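Side-chain contacts in Lpg2148(MvcA) (Legionella pneumophila subsp. pneumophila str. Philadelphia 1, PDB 6K11), which probably acts on ubiquitin attached to the host conjugating enzyme UBE2N, removing it by a deamidase-type activity that Legionella uses to regulate that enzyme: residues 55-58 with 59-63; 216-219 with 220-224; 270-273 with 274-277; 285-288 with 289-292; 179-182 with 183-187. One frame throughout, in Å; residues are numbered along the deposited sequence.

Contact 1 of 5, residues 55-58 with 59-63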
loop_
_atom_site.group_PDB
_atom_site.type_symbol
_atom_site.label_atom_id
_atom_site.label_comp_id
_atom_site.label_asym_id
_atom_site.label_seq_id
_atom_site.Cartn_x
_atom_site.Cartn_y
_atom_site.Cartn_z
ATOM N N LYS A 55 27.317 -0.464 7.070
ATOM C CA LYS A 55 26.348 -1.298 6.371
ATOM C C LYS A 55 24.955 -0.679 6.401
ATOM O O LYS A 55 24.270 -0.604 5.370
ATOM C CB LYS A 55 26.332 -2.695 7.002
ATOM C CG LYS A 55 25.316 -3.662 6.397
ATOM C CD LYS A 55 25.042 -4.837 7.329
ATOM C CE LYS A 55 24.142 -5.875 6.667
ATOM N NZ LYS A 55 23.860 -7.039 7.563
ATOM N N GLU A 56 24.513 -0.232 7.580
ATOM C CA GLU A 56 23.166 0.320 7.686
ATOM C C GLU A 56 23.047 1.632 6.927
ATOM O O GLU A 56 22.006 1.912 6.322
ATOM C CB GLU A 56 22.784 0.516 9.152
ATOM C CG GLU A 56 22.573 -0.779 9.906
ATOM C CD GLU A 56 21.394 -1.571 9.376
ATOM O OE1 GLU A 56 20.453 -0.958 8.823
ATOM O OE2 GLU A 56 21.402 -2.809 9.520
ATOM N N VAL A 57 24.096 2.450 6.948
ATOM C CA VAL A 57 24.050 3.718 6.227
ATOM C C VAL A 57 23.963 3.464 4.725
ATOM O O VAL A 57 23.167 4.093 4.015
ATOM C CB VAL A 57 25.260 4.591 6.601
ATOM C CG1 VAL A 57 25.341 5.811 5.703
ATOM C CG2 VAL A 57 25.166 5.018 8.093
ATOM N N SER A 58 24.770 2.525 4.223
ATOM C CA SER A 58 24.733 2.188 2.801
ATOM C C SER A 58 23.345 1.714 2.380
ATOM O O SER A 58 22.813 2.144 1.347
ATOM C CB SER A 58 25.786 1.118 2.490
ATOM O OG SER A 58 25.595 0.583 1.180
ATOM N N LYS A 59 22.742 0.825 3.175
ATOM C CA LYS A 59 21.428 0.283 2.838
ATOM C C LYS A 59 20.392 1.395 2.676
ATOM O O LYS A 59 19.660 1.440 1.679
ATOM C CB LYS A 59 21.001 -0.715 3.914
ATOM C CG LYS A 59 19.552 -1.190 3.822
ATOM C CD LYS A 59 19.310 -2.337 4.805
ATOM C CE LYS A 59 17.864 -2.382 5.291
ATOM N NZ LYS A 59 17.721 -3.272 6.484
ATOM N N VAL A 60 20.339 2.319 3.636
ATOM C CA VAL A 60 19.350 3.396 3.597
ATOM C C VAL A 60 19.643 4.357 2.451
ATOM O O VAL A 60 18.733 4.783 1.731
ATOM C CB VAL A 60 19.315 4.117 4.958
ATOM C CG1 VAL A 60 18.508 5.407 4.861
ATOM C CG2 VAL A 60 18.751 3.192 6.017
ATOM N N CYS A 61 20.910 4.711 2.251
ATOM C CA CYS A 61 21.232 5.657 1.194
ATOM C C CYS A 61 21.028 5.040 -0.188
ATOM O O CYS A 61 20.714 5.766 -1.145
ATOM C CB CYS A 61 22.655 6.182 1.394
ATOM S SG CYS A 61 22.776 7.122 2.981
ATOM N N HIS A 62 21.182 3.714 -0.304
ATOM C CA HIS A 62 20.712 3.005 -1.496
ATOM C C HIS A 62 19.236 3.276 -1.745
ATOM O O HIS A 62 18.847 3.673 -2.845
ATOM C CB HIS A 62 20.918 1.500 -1.343
ATOM C CG HIS A 62 22.142 0.980 -2.018
ATOM N ND1 HIS A 62 23.394 1.057 -1.448
ATOM C CD2 HIS A 62 22.302 0.328 -3.196
ATOM C CE1 HIS A 62 24.278 0.492 -2.254
ATOM N NE2 HIS A 62 23.642 0.042 -3.321
ATOM N N MET A 63 18.400 3.030 -0.733
ATOM C CA MET A 63 16.957 3.184 -0.875
ATOM C C MET A 63 16.560 4.613 -1.243
ATOM O O MET A 63 15.583 4.807 -1.980
ATOM C CB MET A 63 16.254 2.737 0.413
ATOM C CG MET A 63 16.538 1.277 0.788
ATOM S SD MET A 63 15.595 0.669 2.216
ATOM C CE MET A 63 15.873 1.962 3.421
#

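Contact 2 of 5, residues 216-219 with 220-224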
loop_
_atom_site.group_PDB
_atom_site.type_symbol
_atom_site.label_atom_id
_atom_site.label_comp_id
_atom_site.label_asym_id
_atom_site.label_seq_id
_atom_site.Cartn_x
_atom_site.Cartn_y
_atom_site.Cartn_z
ATOM N N ASP A 216 -13.689 -27.398 7.292
ATOM C CA ASP A 216 -15.083 -27.111 7.633
ATOM C C ASP A 216 -15.169 -26.220 8.867
ATOM O O ASP A 216 -15.910 -25.228 8.878
ATOM C CB ASP A 216 -15.861 -28.407 7.889
ATOM C CG ASP A 216 -16.098 -29.228 6.630
ATOM O OD1 ASP A 216 -16.073 -28.664 5.514
ATOM O OD2 ASP A 216 -16.330 -30.451 6.771
ATOM N N ILE A 217 -14.430 -26.582 9.925
ATOM C CA ILE A 217 -14.417 -25.805 11.166
ATOM C C ILE A 217 -14.051 -24.355 10.863
ATOM O O ILE A 217 -14.701 -23.412 11.332
ATOM C CB ILE A 217 -13.440 -26.441 12.175
ATOM C CG1 ILE A 217 -14.021 -27.735 12.772
ATOM C CG2 ILE A 217 -13.056 -25.478 13.297
ATOM C CD1 ILE A 217 -12.988 -28.579 13.504
ATOM N N PHE A 218 -13.020 -24.168 10.035
ATOM C CA PHE A 218 -12.564 -22.831 9.657
ATOM C C PHE A 218 -13.618 -22.088 8.847
ATOM O O PHE A 218 -13.941 -20.933 9.149
ATOM C CB PHE A 218 -11.261 -22.940 8.868
ATOM C CG PHE A 218 -10.596 -21.616 8.596
ATOM C CD1 PHE A 218 -9.968 -20.919 9.618
ATOM C CD2 PHE A 218 -10.580 -21.085 7.318
ATOM C CE1 PHE A 218 -9.344 -19.703 9.357
ATOM C CE2 PHE A 218 -9.961 -19.874 7.056
ATOM C CZ PHE A 218 -9.339 -19.191 8.077
ATOM N N ASN A 219 -14.157 -22.731 7.802
ATOM C CA ASN A 219 -15.151 -22.073 6.951
ATOM C C ASN A 219 -16.384 -21.650 7.738
ATOM O O ASN A 219 -17.024 -20.639 7.404
ATOM C CB ASN A 219 -15.589 -22.991 5.804
ATOM C CG ASN A 219 -14.489 -23.253 4.801
ATOM O OD1 ASN A 219 -13.460 -22.585 4.809
ATOM N ND2 ASN A 219 -14.703 -24.233 3.922
ATOM N N GLU A 220 -16.737 -22.416 8.775
ATOM C CA GLU A 220 -17.940 -22.138 9.551
ATOM C C GLU A 220 -17.865 -20.805 10.288
ATOM O O GLU A 220 -18.905 -20.200 10.569
ATOM C CB GLU A 220 -18.174 -23.259 10.570
ATOM C CG GLU A 220 -18.750 -24.536 9.995
ATOM C CD GLU A 220 -20.256 -24.643 10.199
ATOM O OE1 GLU A 220 -20.996 -24.628 9.187
ATOM O OE2 GLU A 220 -20.695 -24.742 11.370
ATOM N N GLN A 221 -16.661 -20.349 10.647
ATOM C CA GLN A 221 -16.492 -19.128 11.426
ATOM C C GLN A 221 -15.760 -18.031 10.654
ATOM O O GLN A 221 -15.184 -17.126 11.273
ATOM C CB GLN A 221 -15.749 -19.446 12.722
ATOM C CG GLN A 221 -14.383 -20.093 12.508
ATOM C CD GLN A 221 -13.848 -20.722 13.779
ATOM O OE1 GLN A 221 -13.597 -20.037 14.768
ATOM N NE2 GLN A 221 -13.673 -22.039 13.759
ATOM N N LYS A 222 -15.798 -18.080 9.318
ATOM C CA LYS A 222 -14.995 -17.185 8.480
ATOM C C LYS A 222 -15.307 -15.712 8.715
ATOM O O LYS A 222 -14.452 -14.855 8.451
ATOM C CB LYS A 222 -15.226 -17.511 6.993
ATOM C CG LYS A 222 -14.241 -18.516 6.406
ATOM C CD LYS A 222 -14.307 -18.534 4.863
ATOM C CE LYS A 222 -13.448 -19.649 4.268
ATOM N NZ LYS A 222 -12.308 -19.199 3.401
ATOM N N GLU A 223 -16.510 -15.394 9.194
ATOM C CA GLU A 223 -16.850 -14.003 9.442
ATOM C C GLU A 223 -16.117 -13.428 10.646
ATOM O O GLU A 223 -16.229 -12.223 10.891
ATOM C CB GLU A 223 -18.368 -13.853 9.602
ATOM C CG GLU A 223 -18.941 -14.385 10.910
ATOM C CD GLU A 223 -18.744 -15.900 11.137
ATOM O OE1 GLU A 223 -18.908 -16.332 12.306
ATOM O OE2 GLU A 223 -18.467 -16.658 10.163
ATOM N N ARG A 224 -15.356 -14.235 11.390
ATOM C CA ARG A 224 -14.484 -13.686 12.427
ATOM C C ARG A 224 -13.253 -12.994 11.850
ATOM O O ARG A 224 -12.607 -12.209 12.553
ATOM C CB ARG A 224 -13.980 -14.781 13.367
ATOM C CG ARG A 224 -15.025 -15.480 14.207
ATOM C CD ARG A 224 -14.355 -16.602 15.014
ATOM N NE ARG A 224 -13.496 -16.122 16.100
ATOM C CZ ARG A 224 -12.622 -16.896 16.739
ATOM N NH1 ARG A 224 -12.509 -18.170 16.397
ATOM N NH2 ARG A 224 -11.871 -16.417 17.721
#

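Contact 3 of 5, residues 270-273 with 274-277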
loop_
_atom_site.group_PDB
_atom_site.type_symbol
_atom_site.label_atom_id
_atom_site.label_comp_id
_atom_site.label_asym_id
_atom_site.label_seq_id
_atom_site.Cartn_x
_atom_site.Cartn_y
_atom_site.Cartn_z
ATOM N N ASP A 270 -0.191 10.677 -15.489
ATOM C CA ASP A 270 -1.408 11.319 -15.002
ATOM C C ASP A 270 -2.201 11.932 -16.156
ATOM O O ASP A 270 -3.427 11.768 -16.237
ATOM C CB ASP A 270 -1.064 12.374 -13.932
ATOM C CG ASP A 270 -0.263 13.570 -14.482
ATOM O OD1 ASP A 270 0.740 13.376 -15.205
ATOM O OD2 ASP A 270 -0.629 14.721 -14.156
ATOM N N GLU A 271 -1.513 12.637 -17.065
ATOM C CA GLU A 271 -2.193 13.280 -18.190
ATOM C C GLU A 271 -2.661 12.245 -19.200
ATOM O O GLU A 271 -3.755 12.368 -19.766
ATOM C CB GLU A 271 -1.265 14.298 -18.866
ATOM C CG GLU A 271 -0.936 15.501 -17.987
ATOM C CD GLU A 271 -0.211 16.614 -18.745
ATOM O OE1 GLU A 271 0.498 17.410 -18.081
ATOM O OE2 GLU A 271 -0.344 16.684 -19.990
ATOM N N TYR A 272 -1.833 11.224 -19.443
ATOM C CA TYR A 272 -2.225 10.133 -20.329
ATOM C C TYR A 272 -3.551 9.518 -19.893
ATOM O O TYR A 272 -4.481 9.375 -20.698
ATOM C CB TYR A 272 -1.131 9.068 -20.370
ATOM C CG TYR A 272 -1.446 7.962 -21.360
ATOM C CD1 TYR A 272 -1.278 8.158 -22.734
ATOM C CD2 TYR A 272 -1.929 6.730 -20.923
ATOM C CE1 TYR A 272 -1.577 7.158 -23.643
ATOM C CE2 TYR A 272 -2.239 5.721 -21.833
ATOM C CZ TYR A 272 -2.057 5.940 -23.182
ATOM O OH TYR A 272 -2.360 4.933 -24.064
ATOM N N LEU A 273 -3.658 9.147 -18.614
ATOM C CA LEU A 273 -4.875 8.474 -18.171
ATOM C C LEU A 273 -6.036 9.450 -18.093
ATOM O O LEU A 273 -7.183 9.070 -18.350
ATOM C CB LEU A 273 -4.652 7.776 -16.822
ATOM C CG LEU A 273 -3.704 6.574 -16.864
ATOM C CD1 LEU A 273 -3.289 6.203 -15.439
ATOM C CD2 LEU A 273 -4.327 5.360 -17.607
ATOM N N SER A 274 -5.753 10.710 -17.763
ATOM C CA SER A 274 -6.789 11.732 -17.764
ATOM C C SER A 274 -7.608 11.729 -19.052
ATOM O O SER A 274 -8.815 12.003 -19.025
ATOM C CB SER A 274 -6.147 13.102 -17.576
ATOM O OG SER A 274 -7.142 14.093 -17.494
ATOM N N ARG A 275 -6.973 11.424 -20.183
ATOM C CA ARG A 275 -7.644 11.583 -21.463
ATOM C C ARG A 275 -8.757 10.564 -21.680
ATOM O O ARG A 275 -9.609 10.782 -22.548
ATOM C CB ARG A 275 -6.599 11.539 -22.586
ATOM C CG ARG A 275 -5.458 12.509 -22.285
ATOM C CD ARG A 275 -4.669 12.976 -23.476
ATOM N NE ARG A 275 -3.585 12.056 -23.754
ATOM C CZ ARG A 275 -2.288 12.350 -23.700
ATOM N NH1 ARG A 275 -1.853 13.571 -23.402
ATOM N NH2 ARG A 275 -1.416 11.397 -23.977
ATOM N N ILE A 276 -8.813 9.482 -20.896
ATOM C CA ILE A 276 -9.917 8.544 -21.094
ATOM C C ILE A 276 -11.211 9.017 -20.450
ATOM O O ILE A 276 -12.284 8.503 -20.797
ATOM C CB ILE A 276 -9.557 7.127 -20.606
ATOM C CG1 ILE A 276 -9.660 7.004 -19.083
ATOM C CG2 ILE A 276 -8.168 6.714 -21.123
ATOM C CD1 ILE A 276 -9.506 5.562 -18.614
ATOM N N GLY A 277 -11.152 10.000 -19.564
ATOM C CA GLY A 277 -12.355 10.483 -18.896
ATOM C C GLY A 277 -12.665 9.708 -17.628
ATOM O O GLY A 277 -12.448 8.505 -17.534
#

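Contact 4 of 5, residues 285-288 with 289-292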
loop_
_atom_site.group_PDB
_atom_site.type_symbol
_atom_site.label_atom_id
_atom_site.label_comp_id
_atom_site.label_asym_id
_atom_site.label_seq_id
_atom_site.Cartn_x
_atom_site.Cartn_y
_atom_site.Cartn_z
ATOM N N LEU A 285 -12.300 0.443 -13.122
ATOM C CA LEU A 285 -12.096 0.086 -11.717
ATOM C C LEU A 285 -13.148 -0.910 -11.256
ATOM O O LEU A 285 -12.839 -1.882 -10.558
ATOM C CB LEU A 285 -12.143 1.331 -10.829
ATOM C CG LEU A 285 -10.925 2.248 -10.801
ATOM C CD1 LEU A 285 -11.129 3.369 -9.759
ATOM C CD2 LEU A 285 -9.663 1.468 -10.520
ATOM N N ALA A 286 -14.408 -0.676 -11.625
ATOM C CA ALA A 286 -15.459 -1.627 -11.269
ATOM C C ALA A 286 -15.183 -3.011 -11.856
ATOM O O ALA A 286 -15.402 -4.028 -11.187
ATOM C CB ALA A 286 -16.822 -1.099 -11.723
ATOM N N VAL A 287 -14.691 -3.074 -13.095
ATOM C CA VAL A 287 -14.320 -4.365 -13.674
ATOM C C VAL A 287 -13.182 -4.987 -12.880
ATOM O O VAL A 287 -13.170 -6.201 -12.625
ATOM C CB VAL A 287 -13.936 -4.218 -15.156
ATOM C CG1 VAL A 287 -13.433 -5.549 -15.691
ATOM C CG2 VAL A 287 -15.128 -3.718 -15.991
ATOM N N LEU A 288 -12.201 -4.165 -12.486
ATOM C CA LEU A 288 -11.077 -4.663 -11.696
ATOM C C LEU A 288 -11.558 -5.350 -10.425
ATOM O O LEU A 288 -10.975 -6.351 -9.992
ATOM C CB LEU A 288 -10.127 -3.513 -11.356
ATOM C CG LEU A 288 -8.796 -3.885 -10.703
ATOM C CD1 LEU A 288 -7.911 -4.652 -11.675
ATOM C CD2 LEU A 288 -8.102 -2.615 -10.207
ATOM N N GLY A 289 -12.620 -4.834 -9.818
ATOM C CA GLY A 289 -13.099 -5.387 -8.571
ATOM C C GLY A 289 -14.200 -6.409 -8.718
ATOM O O GLY A 289 -14.829 -6.780 -7.723
ATOM N N LYS A 290 -14.445 -6.882 -9.935
ATOM C CA LYS A 290 -15.590 -7.731 -10.226
ATOM C C LYS A 290 -15.160 -8.938 -11.056
ATOM O O LYS A 290 -15.709 -10.034 -10.895
ATOM C CB LYS A 290 -16.666 -6.901 -10.942
ATOM C CG LYS A 290 -17.703 -7.665 -11.735
ATOM C CD LYS A 290 -18.352 -6.746 -12.766
ATOM C CE LYS A 290 -17.582 -6.765 -14.096
ATOM N NZ LYS A 290 -18.336 -6.144 -15.241
ATOM N N THR A 291 -14.156 -8.767 -11.919
ATOM C CA THR A 291 -13.753 -9.855 -12.804
ATOM C C THR A 291 -13.234 -11.054 -12.012
ATOM O O THR A 291 -12.681 -10.922 -10.917
ATOM C CB THR A 291 -12.674 -9.390 -13.786
ATOM O OG1 THR A 291 -12.379 -10.447 -14.711
ATOM C CG2 THR A 291 -11.387 -9.009 -13.042
ATOM N N THR A 292 -13.425 -12.243 -12.589
ATOM C CA THR A 292 -12.802 -13.470 -12.119
ATOM C C THR A 292 -11.666 -13.914 -13.028
ATOM O O THR A 292 -11.058 -14.961 -12.775
ATOM C CB THR A 292 -13.844 -14.598 -12.031
ATOM O OG1 THR A 292 -14.305 -14.915 -13.350
ATOM C CG2 THR A 292 -15.019 -14.170 -11.199
#

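Contact 5 of 5, residues 179-182 with 183-187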
loop_
_atom_site.group_PDB
_atom_site.type_symbol
_atom_site.label_atom_id
_atom_site.label_comp_id
_atom_site.label_asym_id
_atom_site.label_seq_id
_atom_site.Cartn_x
_atom_site.Cartn_y
_atom_site.Cartn_z
ATOM N N CYS A 179 -8.376 -31.754 19.446
ATOM C CA CYS A 179 -7.125 -31.390 18.786
ATOM C C CYS A 179 -6.141 -32.550 18.805
ATOM O O CYS A 179 -5.490 -32.843 17.794
ATOM C CB CYS A 179 -6.509 -30.174 19.463
ATOM S SG CYS A 179 -7.458 -28.686 19.195
ATOM N N THR A 180 -5.999 -33.202 19.966
ATOM C CA THR A 180 -5.127 -34.368 20.064
ATOM C C THR A 180 -5.524 -35.430 19.049
ATOM O O THR A 180 -4.663 -36.045 18.402
ATOM C CB THR A 180 -5.171 -34.938 21.484
ATOM O OG1 THR A 180 -4.634 -33.981 22.407
ATOM C CG2 THR A 180 -4.343 -36.218 21.575
ATOM N N GLN A 181 -6.826 -35.641 18.876
ATOM C CA GLN A 181 -7.289 -36.635 17.915
ATOM C C GLN A 181 -6.928 -36.243 16.484
ATOM O O GLN A 181 -6.381 -37.052 15.724
ATOM C CB GLN A 181 -8.795 -36.822 18.082
ATOM C CG GLN A 181 -9.394 -37.856 17.165
ATOM C CD GLN A 181 -9.813 -37.252 15.858
ATOM O OE1 GLN A 181 -10.467 -36.211 15.834
ATOM N NE2 GLN A 181 -9.432 -37.886 14.754
ATOM N N LEU A 182 -7.251 -35.009 16.088
ATOM C CA LEU A 182 -6.909 -34.543 14.743
ATOM C C LEU A 182 -5.404 -34.557 14.526
ATOM O O LEU A 182 -4.929 -34.895 13.434
ATOM C CB LEU A 182 -7.445 -33.119 14.525
ATOM C CG LEU A 182 -8.948 -32.897 14.418
ATOM C CD1 LEU A 182 -9.279 -31.394 14.532
ATOM C CD2 LEU A 182 -9.466 -33.466 13.117
ATOM N N PHE A 183 -4.641 -34.186 15.560
ATOM C CA PHE A 183 -3.185 -34.142 15.458
ATOM C C PHE A 183 -2.628 -35.514 15.095
ATOM O O PHE A 183 -1.806 -35.647 14.176
ATOM C CB PHE A 183 -2.605 -33.640 16.781
ATOM C CG PHE A 183 -1.103 -33.519 16.812
ATOM C CD1 PHE A 183 -0.314 -34.594 17.194
ATOM C CD2 PHE A 183 -0.483 -32.318 16.509
ATOM C CE1 PHE A 183 1.062 -34.480 17.252
ATOM C CE2 PHE A 183 0.894 -32.197 16.569
ATOM C CZ PHE A 183 1.667 -33.284 16.945
ATOM N N ASN A 184 -3.087 -36.549 15.789
ATOM C CA ASN A 184 -2.596 -37.902 15.551
ATOM C C ASN A 184 -3.245 -38.574 14.342
ATOM O O ASN A 184 -2.793 -39.645 13.933
ATOM C CB ASN A 184 -2.799 -38.735 16.821
ATOM C CG ASN A 184 -1.878 -38.299 17.941
ATOM O OD1 ASN A 184 -2.330 -37.883 19.006
ATOM N ND2 ASN A 184 -0.569 -38.366 17.695
ATOM N N ALA A 185 -4.279 -37.978 13.749
ATOM C CA ALA A 185 -4.869 -38.514 12.528
ATOM C C ALA A 185 -4.183 -38.006 11.267
ATOM O O ALA A 185 -4.450 -38.522 10.171
ATOM C CB ALA A 185 -6.363 -38.168 12.457
ATOM N N ILE A 186 -3.312 -37.009 11.388
ATOM C CA ILE A 186 -2.632 -36.419 10.247
ATOM C C ILE A 186 -1.183 -36.890 10.259
ATOM O O ILE A 186 -0.599 -37.102 11.328
ATOM C CB ILE A 186 -2.770 -34.884 10.285
ATOM C CG1 ILE A 186 -4.250 -34.531 10.092
ATOM C CG2 ILE A 186 -1.903 -34.213 9.218
ATOM C CD1 ILE A 186 -4.614 -33.069 10.231
ATOM N N GLY A 187 -0.625 -37.107 9.065
ATOM C CA GLY A 187 0.731 -37.601 8.909
ATOM C C GLY A 187 1.830 -36.648 9.346
ATOM O O GLY A 187 1.626 -35.801 10.228
#

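Contact 1 of 5, residues 55-58 with 59-63
S58 O receives two N-H groups from H62, which lies one turn further along the same helix. The backbone bond from H62 N to S58 O measures 2.8 Å, and the imidazole adds a second, H62 ND1 to S58 O at 3.1 Å. This ring bond is bent, 146° at the hydrogen: the oxygen sits at the imidazole edge and close to its plane, whereas ND1 stands well above the carbonyl plane of S58. An H62 chi1 of -99°, off the staggered values, swings the ring back to this oxygen, and the two bonds together limit its rotation. S58 OG lies 3.5 Å from H62 ND1.

On another face, C61 SG turns back beside its own backbone N, anti to its carbonyl carbon (chi1 -63°). It lies 3.2 Å from V57 O and makes an apolar contact of 4.0 Å with V57 CG1. V60 CG2 approaches E56 O at 3.5 Å. K59 NZ stays 4.3 Å from E56 OE1, opposite charges too far apart for a salt bridge; that carboxylate oxygen has a weak hydrogen bond to S39 OG.

Further out, V57 and C61 touch K370, and V60 touches M373, all on helix 358-381. The pattern is that of an amphipathic alpha helix: one face is packed on a neighbouring helix, while a histidine on an outer face folds back onto the carbonyl four residues earlier.

Contact 2 of 5, residues 216-219 with 220-224
The side chains of I217 and Q221 run alongside each other in the same direction and form the tight part of this helix end. Q221 NE2 donates to I217 O at 3.0 Å in a nearly straight bond (168°); the oxygen is close to the amide plane of Q221, but NE2 approaches from above the carbonyl plane of I217. The same nitrogen packs 3.5 Å from I217 CG2. Q221 CG sits between its backbone N and carbonyl carbon (chi1 58°), which folds the amide back over the preceding turn. Both ends of that amide are used: OE1 accepts R224 NH1 at 2.7 Å, and NE2 also bonds to L172 O. These partners hold the group against rotation.

The opposite character belongs to N219, E220 and K222, nearer solvent. N219 and K222 extend next to one another, with N219 OD1 3.0 Å from K222 CE but 3.8 Å from NZ, so the methylene rather than the ammonium makes the closer approach. E220 CG rests on D216 O at 3.1 Å before the chain bends outward. The backbone changes from an alpha-type bond, E220 N to D216 O, to the shorter loop of Q221 N to F218 O, then to a weak bond of 3.4 Å from K222 N to N219 O.

Helix 206-220 thus gives way to a 3-10 turn leading to strand 228-238. F218, buried on the helix, meets the ring of F225 at nearly parallel planes and F162 of strand 160-163 edge-to-face, while R224 NH1 reaches N171 O on strand 169-171.

Contact 3 of 5, residues 270-273 with 274-277
D270 O accepts the backbone N of S274 at 3.0 Å, the last regular alpha-type bond of this helix. The D270 carboxylate forms a salt bridge with K13, while S274 OG bonds to F249 O.

Next, E271 O takes a weak bond from R275 N, and R275 CG presses against the same oxygen at 3.0 Å. The E271 side chain also forms a salt bridge with K13, so one lysine is shared by two consecutive acidic residues.

Y272 O accepts R275 N at 3.3 Å from well above its carbonyl plane. The arginine chain bends at chi3 (-88°), bringing one guanidinium face over Y272 CA. R275 NH2 then reaches the edge of the Y272 ring, 3.5 Å from Y272 CD1 and near the ring plane; ring and guanidinium stand 80° apart, an edge approach and not a cation-pi stack over the ring face.

L273 O, finally, binds I276 N at 3.1 Å and is touched by I276 CG1 at 3.3 Å. I276 CG1 stands between its own backbone N and carbonyl carbon (chi1 79°), which turns it back over that oxygen. Both L273 and I276 lean on F304 of helix 294-305.

S274 to G277 make a type I beta turn, closed by G277 N to S274 O. With positive phi, G277 leaves the first helix and occupies the N-cap position of the next, a compact alpha-alpha link between helices 269-274 and 278-288.

Contact 4 of 5, residues 285-288 with 289-292
V287 O is bound by two backbone N-H groups at once, those of K290 and T291. T291 N donates to V287 O at 2.8 Å and lies in the carbonyl plane; K290 N donates at 3.1 Å but from 67° out of that plane, so the two approach the oxygen from distinct directions. Just before them, G289 N bonds to L285 O at 3.1 Å, with a weak second bond to A286 O. This doubling of bonds marks the fraying C-terminus of helix 278-288: G289 is the first residue to leave helical angles, yet its phi stays negative, and the chain passes through K290 into the short connection to helix 294-305.

Van der Waals contacts fill in round these bonds. K290 CB sits against A286 O at 3.1 Å. Its chain bends at chi3 (89°) and returns along the helix surface, where NZ comes 4.1 Å from V287 CG2 and CE equally near V287 CA. T291 CG2 covers V287 O at 3.4 Å.

Polar bonds to the next helix turn forward instead. T291 OG1, anti to its backbone N (chi1 -175°), points away from V287 O and meets E296 OE1 and N293 N, while the carbonyl oxygen T291 O accepts R297 NH2. Side-chain packing joins the two helices: V287 lies on E296 and I300, and L288 on R297 and F305.

Contact 5 of 5, residues 179-182 with 183-187
C179 O accepts F183 N at 2.7 Å, nearly straight in line with the carbonyl bond. It belongs to the last turns of helix 176-185, an alpha helix of the MvcA insertion domain that frays at its C-terminal end. N184 N to T180 O follows at 3.1 Å, but A185 N then divides between Q181 O and L182 O in two weak bonds, and the helix opens into the loop at I186.

F183 CB packs on C179 O at 3.2 Å. With CG anti to the backbone N (chi1 -179°), the F183 ring leads away from the preceding turn to a cation-pi contact with K137. That lysine's NZ also bonds to the carbonyl oxygens of F183, I186 and G187, gathering acceptors at the helix end. I186 CG1 covers L182 O at 3.4 Å, and the side chains of L182 and I186 both lie on I214 of helix 206-220. T180 OG1, turned beside its own N, bonds to E157 O and K176 O.

On the exposed flank, Q181 OE1 accepts K178 NZ; the chain bends at chi2 (-89°) and runs forward along the helix, Q181 NE2 resting 3.8 Å from A185 CB.

Overall arrangement
All five contacts are local, three to five residues along a helix or its end, and none touches another. Contact 1 alone stays within a continuous helix; contacts 2 to 5 record how helices finish. Contact 2 is a surface contact, the other four partly buried. Contacts 2 and 5 share the insertion domain, their nearest atoms about 5 Å apart: contact 2 ends helix 206-220, and contact 5 packs on it through L182 and I186. Contacts 3 and 4 close successive helices, 269-274 and 278-288, and both lean on helix 294-305. Contacts 1 and 2 have imidazole or amide bonds to backbone carbonyls, contact 3 adds an arginine at a tyrosine ring edge, and contact 4 is mostly backbone bonds and carbon packing.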